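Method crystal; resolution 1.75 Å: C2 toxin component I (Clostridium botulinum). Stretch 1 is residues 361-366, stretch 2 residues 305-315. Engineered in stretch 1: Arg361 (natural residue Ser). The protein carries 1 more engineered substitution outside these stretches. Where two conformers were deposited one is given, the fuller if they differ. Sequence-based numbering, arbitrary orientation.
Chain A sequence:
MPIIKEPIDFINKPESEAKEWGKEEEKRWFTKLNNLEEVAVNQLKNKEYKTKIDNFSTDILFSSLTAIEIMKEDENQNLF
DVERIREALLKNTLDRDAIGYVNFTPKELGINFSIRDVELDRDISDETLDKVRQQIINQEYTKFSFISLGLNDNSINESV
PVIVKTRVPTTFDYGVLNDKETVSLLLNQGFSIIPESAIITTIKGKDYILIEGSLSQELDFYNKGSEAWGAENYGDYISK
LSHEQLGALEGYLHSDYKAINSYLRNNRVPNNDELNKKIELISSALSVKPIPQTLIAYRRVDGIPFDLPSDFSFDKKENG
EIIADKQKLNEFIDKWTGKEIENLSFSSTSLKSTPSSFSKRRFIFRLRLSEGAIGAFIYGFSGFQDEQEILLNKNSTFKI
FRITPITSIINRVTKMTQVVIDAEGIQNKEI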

# COMPACT_ATOMS: atom_id res chain seq x y z
N ARG A 361 -6.34 -10.14 -12.94
CA ARG A 361 -6.26 -10.96 -11.73
C ARG A 361 -6.57 -10.06 -10.54
O ARG A 361 -5.93 -9.01 -10.38
CB ARG A 361 -4.87 -11.55 -11.60
CG ARG A 361 -4.56 -12.51 -12.78
CD ARG A 361 -3.30 -13.20 -12.44
NE ARG A 361 -2.86 -14.12 -13.48
CZ ARG A 361 -1.74 -14.83 -13.39
NH1 ARG A 361 -0.97 -14.70 -12.32
NH2 ARG A 361 -1.38 -15.64 -14.39
N ARG A 362 -7.55 -10.47 -9.72
CA ARG A 362 -8.14 -9.57 -8.67
C ARG A 362 -7.34 -9.54 -7.37
O ARG A 362 -7.60 -8.68 -6.50
CB ARG A 362 -9.58 -10.08 -8.36
CG ARG A 362 -10.51 -9.95 -9.57
CD ARG A 362 -11.80 -10.72 -9.29
NE ARG A 362 -12.77 -10.52 -10.39
CZ ARG A 362 -12.78 -11.20 -11.53
NH1 ARG A 362 -11.88 -12.12 -11.80
NH2 ARG A 362 -13.72 -10.94 -12.41
N PHE A 363 -6.44 -10.50 -7.18
CA PHE A 363 -5.80 -10.63 -5.85
C PHE A 363 -4.35 -10.15 -5.96
O PHE A 363 -3.49 -10.84 -6.49
CB PHE A 363 -5.92 -12.07 -5.31
CG PHE A 363 -7.37 -12.54 -5.20
CD1 PHE A 363 -8.02 -13.13 -6.30
CD2 PHE A 363 -8.07 -12.35 -4.03
CE1 PHE A 363 -9.36 -13.54 -6.24
CE2 PHE A 363 -9.45 -12.77 -3.91
CZ PHE A 363 -10.10 -13.38 -5.05
N ILE A 364 -4.11 -8.92 -5.49
CA ILE A 364 -2.83 -8.27 -5.74
C ILE A 364 -2.00 -8.38 -4.47
O ILE A 364 -2.25 -7.66 -3.54
CB ILE A 364 -3.03 -6.78 -6.05
CG1 ILE A 364 -4.03 -6.54 -7.20
CG2 ILE A 364 -1.64 -6.09 -6.28
CD1 ILE A 364 -4.77 -5.15 -7.10
N PHE A 365 -1.01 -9.27 -4.45
CA PHE A 365 -0.11 -9.35 -3.29
C PHE A 365 0.87 -8.21 -3.37
O PHE A 365 1.57 -8.07 -4.37
CB PHE A 365 0.64 -10.64 -3.19
CG PHE A 365 -0.20 -11.75 -2.60
CD1 PHE A 365 -0.32 -11.90 -1.23
CD2 PHE A 365 -0.90 -12.61 -3.44
CE1 PHE A 365 -1.10 -12.95 -0.67
CE2 PHE A 365 -1.69 -13.65 -2.88
CZ PHE A 365 -1.78 -13.80 -1.49
N ARG A 366 0.83 -7.38 -2.32
CA ARG A 366 1.76 -6.24 -2.18
C ARG A 366 2.75 -6.74 -1.11
O ARG A 366 2.51 -6.64 0.09
CB ARG A 366 0.93 -4.98 -1.79
CG ARG A 366 1.88 -3.74 -1.56
CD ARG A 366 1.08 -2.47 -1.47
NE ARG A 366 2.00 -1.35 -1.19
CZ ARG A 366 2.14 -0.76 0.00
NH1 ARG A 366 1.39 -1.15 1.04
NH2 ARG A 366 3.03 0.27 0.14
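Stretch 2, residues 305-315: PFDLPSDFSFD

How does stretch 2 run past stretch 1? It comes out of a 3-10 segment at Pro305 and Phe306, then continues as loop, folded once by a type I turn from Pro309 to Phe312 in which Phe312 N donates to Pro309 O at 3.0 Å. The CA atoms of Arg362 and Ser313 come within 7.8 Å, and those of Phe363 and Pro305 within 9.4 Å. No hydrogen bond joins it directly to stretch 1, whose residues 363-366 form a strand; the side chains of stretch 1 meet side chains of stretch 2 and, at Arg362, its backbone.

What holds the centre? Phe363 is buried and points toward stretch 2, among four apolar partners. Phe306 lies over one face of its ring, obliquely, with planes at 35° and Phe363 CG 3.4 Å from Phe306 CE2. Phe312 meets the ring's edge, CD1 lying 3.8 Å from Phe363 CZ, while Phe314 CE2 approaches Phe363 CE2 to 3.6 Å.

Does Phe306 serve only Phe363? It also reaches Phe365, CZ to CZ at 3.5 Å; these rings meet rim to rim, their planes only 12° apart.

How does Arg362 fit against a loop it does not bond? Its side chain, t at chi2 and chi3, brings CD to 3.2 Å from Phe312 O, and NE to 3.6 Å from Ser313 CA. One water supplies the polar link: it accepts from Arg362 NE and Phe314 N, each at 3.0 Å, and donates to Asp315 OD2 at 2.7 Å.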

# COMPACT_ATOMS: atom_id res chain seq x y z
N PRO A 305 -5.27 -19.67 -5.01
CA PRO A 305 -4.53 -19.69 -3.74
C PRO A 305 -5.40 -19.53 -2.50
O PRO A 305 -4.94 -19.88 -1.40
CB PRO A 305 -3.55 -18.48 -3.88
CG PRO A 305 -3.34 -18.37 -5.39
CD PRO A 305 -4.79 -18.60 -5.90
N PHE A 306 -6.63 -19.01 -2.65
CA PHE A 306 -7.49 -18.78 -1.47
C PHE A 306 -8.57 -19.88 -1.34
O PHE A 306 -9.55 -19.71 -0.65
CB PHE A 306 -8.15 -17.44 -1.66
CG PHE A 306 -7.14 -16.34 -1.82
CD1 PHE A 306 -6.40 -15.91 -0.71
CD2 PHE A 306 -6.80 -15.88 -3.10
CE1 PHE A 306 -5.40 -14.93 -0.88
CE2 PHE A 306 -5.81 -14.89 -3.28
CZ PHE A 306 -5.11 -14.45 -2.18
N ASP A 307 -8.43 -20.93 -2.14
CA ASP A 307 -9.49 -21.97 -2.20
C ASP A 307 -10.78 -21.39 -2.72
O ASP A 307 -11.90 -21.73 -2.22
CB ASP A 307 -9.70 -22.60 -0.82
CG ASP A 307 -8.54 -23.47 -0.39
OD1 ASP A 307 -7.60 -23.67 -1.18
OD2 ASP A 307 -8.57 -24.00 0.75
N LEU A 308 -10.67 -20.48 -3.68
CA LEU A 308 -11.84 -19.91 -4.31
C LEU A 308 -11.83 -20.31 -5.79
O LEU A 308 -10.79 -20.67 -6.32
CB LEU A 308 -11.89 -18.37 -4.17
CG LEU A 308 -12.07 -17.86 -2.72
CD1 LEU A 308 -11.81 -16.36 -2.65
CD2 LEU A 308 -13.48 -18.11 -2.20
N PRO A 309 -12.99 -20.23 -6.45
CA PRO A 309 -12.99 -20.52 -7.91
C PRO A 309 -11.98 -19.59 -8.60
O PRO A 309 -11.85 -18.45 -8.16
CB PRO A 309 -14.40 -20.12 -8.34
CG PRO A 309 -15.23 -20.29 -7.16
CD PRO A 309 -14.35 -19.91 -5.94
N SER A 310 -11.33 -20.03 -9.69
CA SER A 310 -10.34 -19.14 -10.31
C SER A 310 -10.94 -17.80 -10.68
O SER A 310 -10.27 -16.75 -10.58
CB SER A 310 -9.73 -19.76 -11.57
OG SER A 310 -10.79 -20.15 -12.45
N ASP A 311 -12.22 -17.80 -11.10
CA ASP A 311 -12.85 -16.60 -11.60
C ASP A 311 -13.81 -15.98 -10.59
O ASP A 311 -14.74 -15.25 -10.95
CB ASP A 311 -13.58 -16.91 -12.92
CG ASP A 311 -14.58 -18.06 -12.79
OD1 ASP A 311 -14.46 -18.96 -11.91
OD2 ASP A 311 -15.51 -18.08 -13.65
N PHE A 312 -13.53 -16.24 -9.32
CA PHE A 312 -14.22 -15.59 -8.23
C PHE A 312 -14.29 -14.10 -8.51
O PHE A 312 -13.25 -13.49 -8.82
CB PHE A 312 -13.46 -15.82 -6.91
CG PHE A 312 -14.12 -15.14 -5.73
CD1 PHE A 312 -13.86 -13.78 -5.44
CD2 PHE A 312 -15.02 -15.84 -4.95
CE1 PHE A 312 -14.51 -13.15 -4.38
CE2 PHE A 312 -15.65 -15.24 -3.89
CZ PHE A 312 -15.42 -13.88 -3.60
N SER A 313 -15.45 -13.48 -8.33
CA SER A 313 -15.53 -12.02 -8.58
C SER A 313 -16.09 -11.30 -7.38
O SER A 313 -17.03 -11.80 -6.72
CB SER A 313 -16.45 -11.74 -9.79
OG SER A 313 -16.67 -10.34 -9.98
N PHE A 314 -15.59 -10.06 -7.18
CA PHE A 314 -16.13 -9.17 -6.17
C PHE A 314 -17.17 -8.18 -6.67
O PHE A 314 -17.62 -7.30 -5.91
CB PHE A 314 -14.94 -8.37 -5.55
CG PHE A 314 -14.05 -9.18 -4.64
CD1 PHE A 314 -14.49 -9.57 -3.36
CD2 PHE A 314 -12.76 -9.50 -5.05
CE1 PHE A 314 -13.66 -10.29 -2.49
CE2 PHE A 314 -11.92 -10.22 -4.19
CZ PHE A 314 -12.39 -10.58 -2.88
N ASP A 315 -17.53 -8.27 -7.95
CA ASP A 315 -18.47 -7.34 -8.52
C ASP A 315 -19.84 -7.96 -8.71
O ASP A 315 -19.91 -9.16 -9.01
CB ASP A 315 -17.94 -6.90 -9.87
CG ASP A 315 -16.74 -5.96 -9.71
OD1 ASP A 315 -16.95 -4.89 -9.11
OD2 ASP A 315 -15.65 -6.34 -10.13
O HOH W 1 -14.05 -8.22 -8.97